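Local atomic coordinates of alkane monooxygenase (Geobacillus thermodenitrificans, PDB entry 3B9O), a protein that belongs to the luciferase-like monooxygenase family, folds as a TIM barrel and holds flavin mononucleotide in a pocket. Residues Y412-K415 with N421-L424; K4-A9 with E414-K419; W176-V181 with P218-V223; V167-W172 with A238-C243. All coordinates share one frame; numbering follows the deposited sequence.

Contact 1. Residues Y412-K415 with N421-L424; sequences YREK and NYRL
The carbonyl oxygen of Tyr422 is gripped twice by the guanidinium of Arg413. The stronger bond joins Arg413 NH2 to Tyr422 O at 3.0 Å, with an N-H...O angle of 156°; the oxygen lies in the guanidinium plane, whereas the nitrogen is tilted out of the carbonyl plane. A weak second bond runs 3.4 Å from Arg413 NE to the same Tyr422 O. With CG of Arg413 anti to its own N (chi1 -179°), the stem is set against the loop backbone, Arg413 CG being 3.0 Å from Asn421 O; bends at chi2 and chi3 then turn NE and NH2 to Tyr422 O. The N of Leu424 lies over one guanidinium face. Helix 412-417 lies across the end of the TIM barrel where the strands begin, with Arg413 touching Val223 of strand 223-227, and loop 421-424 returns along the helix. NH1 of Arg413 also forms a salt bridge with Glu242, and NH2 also donates to Thr221 O. Farther along, Glu414 and Tyr422 run side by side in the same direction, carboxylate and ring planes 74° apart. Glu414 OE1 sits 3.5 Å from Tyr422 CB, and Glu414 OE2 lies at the ring edge, 3.7 Å from Tyr422 CD2. Thr411 OG1 and Gly420 N hold the two carboxylate oxygens.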
loop_
_atom_site.group_PDB
_atom_site.type_symbol
_atom_site.label_atom_id
_atom_site.label_comp_id
_atom_site.label_asym_id
_atom_site.label_seq_id
_atom_site.Cartn_x
_atom_site.Cartn_y
_atom_site.Cartn_z
ATOM N N TYR A 412 -13.862 -4.197 5.135
ATOM C CA TYR A 412 -13.135 -3.058 4.563
ATOM C C TYR A 412 -13.720 -2.676 3.186
ATOM O O TYR A 412 -13.879 -1.477 2.882
ATOM C CB TYR A 412 -11.629 -3.400 4.474
ATOM C CG TYR A 412 -10.747 -2.280 3.958
ATOM C CD1 TYR A 412 -11.006 -0.936 4.283
ATOM C CD2 TYR A 412 -9.621 -2.566 3.177
ATOM C CE1 TYR A 412 -10.190 0.107 3.780
ATOM C CE2 TYR A 412 -8.763 -1.524 2.704
ATOM C CZ TYR A 412 -9.059 -0.205 3.020
ATOM O OH TYR A 412 -8.250 0.809 2.551
ATOM N N ARG A 413 -14.057 -3.655 2.350
ATOM C CA ARG A 413 -14.648 -3.285 1.047
ATOM C C ARG A 413 -15.937 -2.450 1.224
ATOM O O ARG A 413 -16.203 -1.500 0.464
ATOM C CB ARG A 413 -14.873 -4.499 0.122
ATOM C CG ARG A 413 -15.490 -4.111 -1.272
ATOM C CD ARG A 413 -14.817 -4.796 -2.460
ATOM N NE ARG A 413 -14.744 -6.150 -2.129
ATOM C CZ ARG A 413 -13.743 -7.038 -2.139
ATOM N NH1 ARG A 413 -12.523 -6.948 -2.678
ATOM N NH2 ARG A 413 -14.111 -8.163 -1.606
ATOM N N GLU A 414 -16.716 -2.786 2.239
ATOM C CA GLU A 414 -17.938 -2.002 2.535
ATOM C C GLU A 414 -17.642 -0.588 3.060
ATOM O O GLU A 414 -18.349 0.363 2.698
ATOM C CB GLU A 414 -18.820 -2.773 3.490
ATOM C CG GLU A 414 -19.495 -3.979 2.845
ATOM C CD GLU A 414 -20.128 -4.874 3.886
ATOM O OE1 GLU A 414 -19.401 -5.562 4.623
ATOM O OE2 GLU A 414 -21.372 -4.865 3.969
ATOM N N LYS A 415 -16.583 -0.445 3.860
ATOM C CA LYS A 415 -16.108 0.865 4.329
ATOM C C LYS A 415 -15.691 1.742 3.147
ATOM O O LYS A 415 -15.819 2.987 3.194
ATOM C CB LYS A 415 -14.970 0.709 5.356
ATOM C CG LYS A 415 -15.500 0.163 6.672
ATOM C CD LYS A 415 -14.450 -0.661 7.432
ATOM C CE LYS A 415 -14.741 -0.653 8.973
ATOM N NZ LYS A 415 -15.905 -1.475 9.285
ATOM N N ASN A 421 -21.673 -4.087 -0.165
ATOM C CA ASN A 421 -20.604 -4.371 -1.114
ATOM C C ASN A 421 -19.403 -5.036 -0.456
ATOM O O ASN A 421 -18.307 -4.494 -0.479
ATOM C CB ASN A 421 -20.169 -3.106 -1.866
ATOM C CG ASN A 421 -21.245 -2.573 -2.758
ATOM O OD1 ASN A 421 -21.725 -3.287 -3.623
ATOM N ND2 ASN A 421 -21.667 -1.331 -2.528
ATOM N N TYR A 422 -19.624 -6.208 0.134
ATOM C CA TYR A 422 -18.548 -6.923 0.789
ATOM C C TYR A 422 -17.745 -7.759 -0.192
ATOM O O TYR A 422 -16.572 -8.004 0.031
ATOM C CB TYR A 422 -19.050 -7.783 1.953
ATOM C CG TYR A 422 -20.316 -8.548 1.667
ATOM C CD1 TYR A 422 -20.265 -9.809 1.075
ATOM C CD2 TYR A 422 -21.562 -8.017 2.005
ATOM C CE1 TYR A 422 -21.431 -10.524 0.803
ATOM C CE2 TYR A 422 -22.733 -8.724 1.767
ATOM C CZ TYR A 422 -22.658 -9.974 1.156
ATOM O OH TYR A 422 -23.808 -10.691 0.901
ATOM N N ARG A 423 -18.387 -8.210 -1.265
ATOM C CA ARG A 423 -17.647 -8.868 -2.341
ATOM C C ARG A 423 -17.475 -7.959 -3.566
ATOM O O ARG A 423 -18.151 -6.922 -3.673
ATOM C CB ARG A 423 -18.246 -10.240 -2.669
ATOM C CG ARG A 423 -17.756 -11.297 -1.630
ATOM C CD ARG A 423 -18.817 -12.300 -1.153
ATOM N NE ARG A 423 -18.361 -13.037 0.043
ATOM C CZ ARG A 423 -18.758 -14.269 0.381
ATOM N NH1 ARG A 423 -19.604 -14.957 -0.392
ATOM N NH2 ARG A 423 -18.285 -14.830 1.483
ATOM N N LEU A 424 -16.490 -8.299 -4.409
ATOM C CA LEU A 424 -16.165 -7.568 -5.631
ATOM C C LEU A 424 -17.413 -7.321 -6.504
ATOM O O LEU A 424 -18.259 -8.228 -6.643
ATOM C CB LEU A 424 -15.175 -8.403 -6.427
ATOM C CG LEU A 424 -13.692 -8.051 -6.621
ATOM C CD1 LEU A 424 -13.163 -6.828 -5.895
ATOM C CD2 LEU A 424 -12.749 -9.243 -6.479
#

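Contact 2. Residues K4-A9 with E414-K419; sequences KIHINA and EKLFGK
His6 meets Leu416 and the carbonyl of Lys415 where the first strand of the TIM barrel begins, so the N-terminal strand 6-12 packs against helix 412-417 from the far end of the chain. The helix lies beneath the starts of the strands. The nonpolar part of the contact is a CH-pi interaction: Leu416 CD2 stands over one face of the imidazole, 4.0 Å from the ring centroid and 15° off the normal, with its closest approach of 3.9 Å to His6 ND1. The two side chains cross at a slant. In Leu416, chi1 (-73°) sets CG beside the backbone N, and an extended chi2 then puts CD2 over the imidazole. The polar part is an edge approach: Lys415 O lies in the imidazole plane, 3.5 Å from His6 CE1, so a carbonyl oxygen faces the polarised C-H between the two ring nitrogens. No hydrogen bond joins the two segments. His6 ND1 is instead bonded to Asp52 OD2, and Leu416 O accepts from Lys276 NZ of strand 276-285. Asp52 would probably favour a positive charge on the imidazole, whereas Lys276, which the His6 side chain also touches, could oppose it. Backbone bonding finishes the helix just beyond the contact: Gly418, at positive phi (112°), is the first residue to depart from helical angles, and its N still bonds to Glu414 O at 2.8 Å.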
loop_
_atom_site.group_PDB
_atom_site.type_symbol
_atom_site.label_atom_id
_atom_site.label_comp_id
_atom_site.label_asym_id
_atom_site.label_seq_id
_atom_site.Cartn_x
_atom_site.Cartn_y
_atom_site.Cartn_z
ATOM N N LYS A 4 -16.363 11.995 2.270
ATOM C CA LYS A 4 -15.397 11.844 3.328
ATOM C C LYS A 4 -14.087 11.223 2.795
ATOM O O LYS A 4 -14.094 10.241 2.030
ATOM C CB LYS A 4 -16.008 11.126 4.543
ATOM C CG LYS A 4 -17.405 11.733 4.928
ATOM C CD LYS A 4 -17.666 11.868 6.401
ATOM C CE LYS A 4 -18.974 12.680 6.634
ATOM N NZ LYS A 4 -19.202 13.026 8.110
ATOM N N ILE A 5 -12.992 11.846 3.198
ATOM C CA ILE A 5 -11.630 11.505 2.750
ATOM C C ILE A 5 -11.162 10.234 3.459
ATOM O O ILE A 5 -11.184 10.175 4.696
ATOM C CB ILE A 5 -10.655 12.661 3.034
ATOM C CG1 ILE A 5 -11.157 13.968 2.345
ATOM C CG2 ILE A 5 -9.200 12.300 2.627
ATOM C CD1 ILE A 5 -10.348 15.219 2.729
ATOM N N HIS A 6 -10.795 9.223 2.671
ATOM C CA HIS A 6 -10.190 8.006 3.229
ATOM C C HIS A 6 -8.722 8.270 3.644
ATOM O O HIS A 6 -7.944 8.850 2.896
ATOM C CB HIS A 6 -10.310 6.819 2.249
ATOM C CG HIS A 6 -11.722 6.458 1.891
ATOM N ND1 HIS A 6 -12.500 5.610 2.660
ATOM C CD2 HIS A 6 -12.475 6.781 0.812
ATOM C CE1 HIS A 6 -13.688 5.474 2.093
ATOM N NE2 HIS A 6 -13.700 6.175 0.974
ATOM N N ILE A 7 -8.334 7.868 4.850
ATOM C CA ILE A 7 -6.960 8.066 5.261
ATOM C C ILE A 7 -6.338 6.760 5.738
ATOM O O ILE A 7 -6.873 6.100 6.644
ATOM C CB ILE A 7 -6.828 9.186 6.320
ATOM C CG1 ILE A 7 -7.196 10.556 5.690
ATOM C CG2 ILE A 7 -5.396 9.274 6.856
ATOM C CD1 ILE A 7 -7.483 11.624 6.664
ATOM N N ASN A 8 -5.212 6.409 5.119
ATOM C CA ASN A 8 -4.381 5.281 5.536
ATOM C C ASN A 8 -3.067 5.748 6.172
ATOM O O ASN A 8 -2.493 6.758 5.749
ATOM C CB ASN A 8 -4.002 4.416 4.342
ATOM C CG ASN A 8 -5.191 3.837 3.628
ATOM O OD1 ASN A 8 -6.270 3.670 4.205
ATOM N ND2 ASN A 8 -4.993 3.504 2.355
ATOM N N ALA A 9 -2.590 4.986 7.145
ATOM C CA ALA A 9 -1.305 5.206 7.791
ATOM C C ALA A 9 -0.264 4.449 6.997
ATOM O O ALA A 9 -0.382 3.237 6.829
ATOM C CB ALA A 9 -1.380 4.700 9.207
ATOM N N GLU A 414 -16.716 -2.786 2.239
ATOM C CA GLU A 414 -17.938 -2.002 2.535
ATOM C C GLU A 414 -17.642 -0.588 3.060
ATOM O O GLU A 414 -18.349 0.363 2.698
ATOM C CB GLU A 414 -18.820 -2.773 3.490
ATOM C CG GLU A 414 -19.495 -3.979 2.845
ATOM C CD GLU A 414 -20.128 -4.874 3.886
ATOM O OE1 GLU A 414 -19.401 -5.562 4.623
ATOM O OE2 GLU A 414 -21.372 -4.865 3.969
ATOM N N LYS A 415 -16.583 -0.445 3.860
ATOM C CA LYS A 415 -16.108 0.865 4.329
ATOM C C LYS A 415 -15.691 1.742 3.147
ATOM O O LYS A 415 -15.819 2.987 3.194
ATOM C CB LYS A 415 -14.970 0.709 5.356
ATOM C CG LYS A 415 -15.500 0.163 6.672
ATOM C CD LYS A 415 -14.450 -0.661 7.432
ATOM C CE LYS A 415 -14.741 -0.653 8.973
ATOM N NZ LYS A 415 -15.905 -1.475 9.285
ATOM N N LEU A 416 -15.255 1.092 2.072
ATOM C CA LEU A 416 -14.804 1.810 0.877
ATOM C C LEU A 416 -15.951 2.068 -0.128
ATOM O O LEU A 416 -16.047 3.157 -0.676
ATOM C CB LEU A 416 -13.665 1.049 0.157
ATOM C CG LEU A 416 -12.254 1.022 0.768
ATOM C CD1 LEU A 416 -11.393 -0.049 0.103
ATOM C CD2 LEU A 416 -11.617 2.419 0.612
ATOM N N PHE A 417 -16.790 1.058 -0.373
ATOM C CA PHE A 417 -17.729 1.067 -1.514
ATOM C C PHE A 417 -19.206 0.995 -1.086
ATOM O O PHE A 417 -20.095 1.018 -1.930
ATOM C CB PHE A 417 -17.398 -0.056 -2.500
ATOM C CG PHE A 417 -16.049 0.113 -3.193
ATOM C CD1 PHE A 417 -14.930 -0.562 -2.724
ATOM C CD2 PHE A 417 -15.907 0.979 -4.262
ATOM C CE1 PHE A 417 -13.670 -0.406 -3.334
ATOM C CE2 PHE A 417 -14.644 1.149 -4.913
ATOM C CZ PHE A 417 -13.543 0.440 -4.464
ATOM N N GLY A 418 -19.465 0.899 0.219
ATOM C CA GLY A 418 -20.832 0.914 0.732
ATOM C C GLY A 418 -21.328 -0.385 1.334
ATOM O O GLY A 418 -20.962 -1.475 0.895
ATOM N N LYS A 419 -22.192 -0.254 2.338
ATOM C CA LYS A 419 -22.807 -1.393 3.034
ATOM C C LYS A 419 -23.414 -2.339 1.999
ATOM O O LYS A 419 -24.047 -1.865 1.059
ATOM C CB LYS A 419 -23.896 -0.890 4.003
ATOM C CG LYS A 419 -24.318 -1.893 5.073
ATOM C CD LYS A 419 -24.403 -1.206 6.467
ATOM C CE LYS A 419 -24.769 -2.200 7.587
ATOM N NZ LYS A 419 -24.331 -3.629 7.271
#

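Contact 3. Residues W176-V181 with P218-V223; sequences WEDNAV and PQRTPV
Arg220 reaches across to loop 176-181 and fastens both a backbone carbonyl and a carboxylate. Its CG stands opposite the carbonyl carbon (chi1 -70°), and the chain is then fully extended to NE, projecting the guanidinium end-on at Trp176 O. Arg220 NH2 bonds to Trp176 O at 2.8 Å and Arg220 NH1 to the same Trp176 O at 3.0 Å, the latter nearly along the C=O axis. Water 1 lies in the guanidinium plane, accepting from Trp176 N and weakly from Arg220 NH1. The segments belong to the long connection between helix 154-174 and strand 223-227 of the barrel; a type I turn, Glu177 to Ala180, leads into the small antiparallel hairpin there. Asp178, the second residue of that turn, keeps CG beside its backbone N (chi1 -76°), with OD2 turned to the arginine; the two side chains cross at about a right angle, while the carboxylate and guanidinium planes are 36° apart. The salt bridge is Asp178 OD2 to Arg220 NH2, 2.8 Å, made through the anti lone pair; Arg220 NE adds a weak bond of 3.3 Å to Asp178 OD2. Arg220 NH1 also bonds to Trp172 O, on the last turns of helix 154-174.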
loop_
_atom_site.group_PDB
_atom_site.type_symbol
_atom_site.label_atom_id
_atom_site.label_comp_id
_atom_site.label_asym_id
_atom_site.label_seq_id
_atom_site.Cartn_x
_atom_site.Cartn_y
_atom_site.Cartn_z
ATOM N N TRP A 176 -14.869 -22.691 -4.046
ATOM C CA TRP A 176 -15.901 -23.111 -3.102
ATOM C C TRP A 176 -17.078 -22.191 -3.337
ATOM O O TRP A 176 -16.890 -20.985 -3.376
ATOM C CB TRP A 176 -15.456 -22.908 -1.646
ATOM C CG TRP A 176 -14.303 -23.780 -1.200
ATOM C CD1 TRP A 176 -13.099 -23.978 -1.869
ATOM C CD2 TRP A 176 -14.230 -24.571 -0.018
ATOM N NE1 TRP A 176 -12.329 -24.852 -1.170
ATOM C CE2 TRP A 176 -12.985 -25.206 -0.018
ATOM C CE3 TRP A 176 -15.103 -24.794 1.068
ATOM C CZ2 TRP A 176 -12.576 -26.063 1.023
ATOM C CZ3 TRP A 176 -14.694 -25.641 2.096
ATOM C CH2 TRP A 176 -13.448 -26.272 2.064
ATOM N N GLU A 177 -18.273 -22.766 -3.426
ATOM C CA GLU A 177 -19.511 -22.028 -3.584
ATOM C C GLU A 177 -19.900 -21.346 -2.258
ATOM O O GLU A 177 -19.459 -21.770 -1.182
ATOM C CB GLU A 177 -20.615 -22.983 -4.053
ATOM C CG GLU A 177 -20.292 -23.666 -5.404
ATOM C CD GLU A 177 -21.455 -24.494 -5.962
ATOM O OE1 GLU A 177 -21.170 -25.549 -6.600
ATOM O OE2 GLU A 177 -22.627 -24.102 -5.732
ATOM N N ASP A 178 -20.702 -20.285 -2.345
ATOM C CA ASP A 178 -21.110 -19.506 -1.164
ATOM C C ASP A 178 -21.441 -20.250 0.111
ATOM O O ASP A 178 -20.911 -19.924 1.192
ATOM C CB ASP A 178 -22.225 -18.524 -1.493
ATOM C CG ASP A 178 -21.713 -17.322 -2.242
ATOM O OD1 ASP A 178 -22.549 -16.437 -2.531
ATOM O OD2 ASP A 178 -20.483 -17.256 -2.539
ATOM N N ASN A 179 -22.312 -21.237 -0.029
ATOM C CA ASN A 179 -22.836 -21.979 1.095
ATOM C C ASN A 179 -22.282 -23.404 1.093
ATOM O O ASN A 179 -22.996 -24.338 1.443
ATOM C CB ASN A 179 -24.368 -22.030 0.964
ATOM C CG ASN A 179 -25.008 -20.629 0.953
ATOM O OD1 ASN A 179 -25.714 -20.254 -0.003
ATOM N ND2 ASN A 179 -24.797 -19.864 2.031
ATOM N N ALA A 180 -21.026 -23.574 0.677
ATOM C CA ALA A 180 -20.416 -24.895 0.619
ATOM C C ALA A 180 -20.390 -25.512 2.022
ATOM O O ALA A 180 -20.666 -26.720 2.201
ATOM C CB ALA A 180 -18.983 -24.821 0.023
ATOM N N VAL A 181 -20.065 -24.682 3.008
ATOM C CA VAL A 181 -19.957 -25.153 4.380
ATOM C C VAL A 181 -21.337 -25.111 5.021
ATOM O O VAL A 181 -21.954 -24.057 5.083
ATOM C CB VAL A 181 -18.913 -24.347 5.197
ATOM C CG1 VAL A 181 -18.805 -24.877 6.638
ATOM C CG2 VAL A 181 -17.508 -24.387 4.508
ATOM N N PRO A 218 -15.231 -13.543 4.575
ATOM C CA PRO A 218 -16.172 -12.413 4.392
ATOM C C PRO A 218 -16.054 -11.635 3.075
ATOM O O PRO A 218 -17.051 -11.399 2.429
ATOM C CB PRO A 218 -15.878 -11.520 5.630
ATOM C CG PRO A 218 -15.514 -12.535 6.660
ATOM C CD PRO A 218 -14.553 -13.419 5.895
ATOM N N GLN A 219 -14.841 -11.270 2.678
ATOM C CA GLN A 219 -14.598 -10.555 1.428
ATOM C C GLN A 219 -14.318 -11.453 0.232
ATOM O O GLN A 219 -14.367 -10.972 -0.916
ATOM C CB GLN A 219 -13.399 -9.640 1.606
ATOM C CG GLN A 219 -13.644 -8.512 2.580
ATOM C CD GLN A 219 -12.500 -7.514 2.639
ATOM O OE1 GLN A 219 -11.372 -7.857 2.984
ATOM N NE2 GLN A 219 -12.801 -6.284 2.372
ATOM N N ARG A 220 -13.940 -12.702 0.525
ATOM C CA ARG A 220 -13.352 -13.677 -0.403
ATOM C C ARG A 220 -12.026 -13.197 -0.989
ATOM O O ARG A 220 -10.987 -13.699 -0.584
ATOM C CB ARG A 220 -14.336 -14.161 -1.503
ATOM C CG ARG A 220 -15.511 -15.092 -1.023
ATOM C CD ARG A 220 -16.258 -15.441 -2.330
ATOM N NE ARG A 220 -17.286 -16.469 -2.240
ATOM C CZ ARG A 220 -17.073 -17.762 -2.470
ATOM N NH1 ARG A 220 -15.857 -18.200 -2.758
ATOM N NH2 ARG A 220 -18.093 -18.622 -2.412
ATOM N N THR A 221 -12.058 -12.275 -1.962
ATOM C CA THR A 221 -10.850 -11.613 -2.469
ATOM C C THR A 221 -10.551 -10.396 -1.553
ATOM O O THR A 221 -11.457 -9.593 -1.275
ATOM C CB THR A 221 -11.022 -11.184 -3.948
ATOM O OG1 THR A 221 -11.283 -12.345 -4.753
ATOM C CG2 THR A 221 -9.822 -10.400 -4.465
ATOM N N PRO A 222 -9.292 -10.250 -1.088
ATOM C CA PRO A 222 -8.929 -9.022 -0.310
ATOM C C PRO A 222 -9.176 -7.770 -1.179
ATOM O O PRO A 222 -9.167 -7.864 -2.421
ATOM C CB PRO A 222 -7.421 -9.181 -0.067
ATOM C CG PRO A 222 -7.141 -10.636 -0.220
ATOM C CD PRO A 222 -8.138 -11.137 -1.275
ATOM N N VAL A 223 -9.404 -6.619 -0.552
ATOM C CA VAL A 223 -9.450 -5.382 -1.302
ATOM C C VAL A 223 -8.148 -5.269 -2.076
ATOM O O VAL A 223 -7.042 -5.445 -1.503
ATOM C CB VAL A 223 -9.674 -4.155 -0.395
ATOM C CG1 VAL A 223 -9.476 -2.882 -1.227
ATOM C CG2 VAL A 223 -11.104 -4.198 0.146
HETATM O O HOH W 1 -13.718 -20.241 -3.214
#

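Contact 4. Residues V167-W172 with A238-C243; sequences VCYKLW and AKHAEC
Tyr169 and His240 meet rim to rim between two successive helices of the TIM barrel, 154-174 and 231-240, which flank strand 223-227 along the chain. Neither ring lies over the face of the other; their planes are turned 37° apart and the ring centroids are separated by 5.7 Å. The side chains approach at a slant, and the phenol hydroxyl comes to the edge of the imidazole near its plane. A hydrogen bond of 2.8 Å joins Tyr169 OH to His240 ND1, and either atom could be the donor. Alongside it, Tyr169 CE1 lies in the imidazole plane, 3.5 Å from His240 ND1. In His240, the last helical residue before Ala241, chi1 (-64°) positions the ring and chi2 (-80°) turns its ND1 edge to Tyr169 OH. Its other nitrogen, NE2, bonds to Asp162 OD2, an earlier residue of the same helix as Tyr169, so both imidazole nitrogens are tied to that helix and the ring's rotation is fixed. The side chain of His240 is about 12 Å from the bound flavin mononucleotide. Lys239 CG lies over one face of the His240 ring, 3.8 Å above its plane and displaced toward the rim.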
loop_
_atom_site.group_PDB
_atom_site.type_symbol
_atom_site.label_atom_id
_atom_site.label_comp_id
_atom_site.label_asym_id
_atom_site.label_seq_id
_atom_site.Cartn_x
_atom_site.Cartn_y
_atom_site.Cartn_z
ATOM N N VAL A 167 -5.220 -16.641 -11.017
ATOM C CA VAL A 167 -5.150 -17.834 -10.128
ATOM C C VAL A 167 -5.797 -17.564 -8.777
ATOM O O VAL A 167 -6.644 -18.347 -8.327
ATOM C CB VAL A 167 -3.669 -18.326 -9.906
ATOM C CG1 VAL A 167 -3.603 -19.434 -8.878
ATOM C CG2 VAL A 167 -3.024 -18.786 -11.259
ATOM N N CYS A 168 -5.423 -16.436 -8.152
ATOM C CA CYS A 168 -5.994 -16.050 -6.856
ATOM C C CYS A 168 -7.492 -15.821 -6.961
ATOM O O CYS A 168 -8.277 -16.372 -6.162
ATOM C CB CYS A 168 -5.239 -14.823 -6.284
ATOM S SG CYS A 168 -3.548 -15.282 -5.835
ATOM N N TYR A 169 -7.924 -15.071 -7.983
ATOM C CA TYR A 169 -9.384 -14.872 -8.192
ATOM C C TYR A 169 -10.135 -16.209 -8.321
ATOM O O TYR A 169 -11.178 -16.390 -7.695
ATOM C CB TYR A 169 -9.702 -14.053 -9.461
ATOM C CG TYR A 169 -9.206 -12.620 -9.520
ATOM C CD1 TYR A 169 -8.902 -12.043 -10.759
ATOM C CD2 TYR A 169 -9.038 -11.837 -8.354
ATOM C CE1 TYR A 169 -8.462 -10.729 -10.871
ATOM C CE2 TYR A 169 -8.595 -10.490 -8.448
ATOM C CZ TYR A 169 -8.298 -9.964 -9.718
ATOM O OH TYR A 169 -7.876 -8.666 -9.838
ATOM N N LYS A 170 -9.620 -17.148 -9.137
ATOM C CA LYS A 170 -10.285 -18.475 -9.258
ATOM C C LYS A 170 -10.392 -19.201 -7.915
ATOM O O LYS A 170 -11.447 -19.673 -7.558
ATOM C CB LYS A 170 -9.571 -19.358 -10.266
ATOM C CG LYS A 170 -9.739 -18.873 -11.732
ATOM C CD LYS A 170 -8.686 -19.550 -12.626
ATOM C CE LYS A 170 -8.857 -18.976 -14.029
ATOM N NZ LYS A 170 -8.160 -19.783 -15.031
ATOM N N LEU A 171 -9.292 -19.268 -7.180
ATOM C CA LEU A 171 -9.290 -19.828 -5.808
ATOM C C LEU A 171 -10.282 -19.160 -4.845
ATOM O O LEU A 171 -11.095 -19.811 -4.171
ATOM C CB LEU A 171 -7.847 -19.808 -5.231
ATOM C CG LEU A 171 -6.807 -20.657 -5.990
ATOM C CD1 LEU A 171 -5.393 -20.385 -5.498
ATOM C CD2 LEU A 171 -7.156 -22.194 -5.904
ATOM N N TRP A 172 -10.226 -17.843 -4.798
ATOM C CA TRP A 172 -11.000 -17.080 -3.839
ATOM C C TRP A 172 -12.493 -16.976 -4.120
ATOM O O TRP A 172 -13.269 -16.930 -3.189
ATOM C CB TRP A 172 -10.429 -15.668 -3.731
ATOM C CG TRP A 172 -9.088 -15.593 -3.062
ATOM C CD1 TRP A 172 -8.632 -16.394 -2.059
ATOM C CD2 TRP A 172 -8.082 -14.591 -3.275
ATOM N NE1 TRP A 172 -7.375 -15.986 -1.667
ATOM C CE2 TRP A 172 -7.022 -14.868 -2.375
ATOM C CE3 TRP A 172 -7.962 -13.491 -4.155
ATOM C CZ2 TRP A 172 -5.837 -14.113 -2.356
ATOM C CZ3 TRP A 172 -6.805 -12.729 -4.132
ATOM C CH2 TRP A 172 -5.747 -13.040 -3.225
ATOM N N ALA A 238 -5.889 -0.234 -13.898
ATOM C CA ALA A 238 -7.182 -0.059 -14.584
ATOM C C ALA A 238 -7.945 -1.364 -14.682
ATOM O O ALA A 238 -9.176 -1.416 -14.477
ATOM C CB ALA A 238 -6.965 0.555 -15.993
ATOM N N LYS A 239 -7.201 -2.432 -14.946
ATOM C CA LYS A 239 -7.775 -3.752 -15.090
ATOM C C LYS A 239 -8.224 -4.358 -13.732
ATOM O O LYS A 239 -9.260 -4.969 -13.667
ATOM C CB LYS A 239 -6.743 -4.683 -15.756
ATOM C CG LYS A 239 -7.306 -6.057 -16.129
ATOM C CD LYS A 239 -6.277 -6.907 -16.853
ATOM C CE LYS A 239 -6.972 -8.167 -17.359
ATOM N NZ LYS A 239 -5.977 -9.135 -17.888
ATOM N N HIS A 240 -7.407 -4.233 -12.686
ATOM C CA HIS A 240 -7.617 -5.014 -11.450
ATOM C C HIS A 240 -7.914 -4.223 -10.190
ATOM O O HIS A 240 -8.633 -4.708 -9.320
ATOM C CB HIS A 240 -6.338 -5.784 -11.115
ATOM C CG HIS A 240 -5.954 -6.809 -12.129
ATOM N ND1 HIS A 240 -6.537 -8.060 -12.189
ATOM C CD2 HIS A 240 -4.998 -6.789 -13.090
ATOM C CE1 HIS A 240 -5.971 -8.762 -13.158
ATOM N NE2 HIS A 240 -5.046 -8.006 -13.731
ATOM N N ALA A 241 -7.270 -3.071 -10.032
ATOM C CA ALA A 241 -7.247 -2.393 -8.730
ATOM C C ALA A 241 -8.590 -1.770 -8.303
ATOM O O ALA A 241 -9.284 -1.098 -9.099
ATOM C CB ALA A 241 -6.140 -1.342 -8.694
ATOM N N GLU A 242 -8.946 -2.003 -7.049
ATOM C CA GLU A 242 -10.040 -1.262 -6.426
ATOM C C GLU A 242 -9.544 0.061 -5.808
ATOM O O GLU A 242 -10.324 1.041 -5.690
ATOM C CB GLU A 242 -10.702 -2.104 -5.336
ATOM C CG GLU A 242 -11.175 -3.459 -5.770
ATOM C CD GLU A 242 -11.750 -4.210 -4.596
ATOM O OE1 GLU A 242 -12.930 -3.953 -4.249
ATOM O OE2 GLU A 242 -11.015 -5.061 -4.039
ATOM N N CYS A 243 -8.278 0.088 -5.388
ATOM C CA CYS A 243 -7.664 1.313 -4.906
ATOM C C CYS A 243 -6.275 1.478 -5.496
ATOM O O CYS A 243 -5.496 0.515 -5.533
ATOM C CB CYS A 243 -7.548 1.296 -3.367
ATOM S SG CYS A 243 -9.130 1.039 -2.525
#

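From the N terminus, contact 2 opens at 4-9 and closes only at 414-419, so its loop takes in almost the whole barrel. Within it, contact 4 joins 167-172 to 238-243, and contact 3 (176-181 with 218-223) lies wholly between those two segments. Contact 1 is a short local closure near the C terminus; its helical segment shares Glu414 and Lys415 with contact 2, so the two loops overlap there. Helix 412-417 is the hub: Leu416 packs on Val223 and Cys243, and Arg413 is salt-bridged to Glu242 of contact 4. Arg220 of contact 3 bonds to Trp172 of contact 4 and ties the loop leading into strand 223-227 to the end of helix 154-174 and the loop after it.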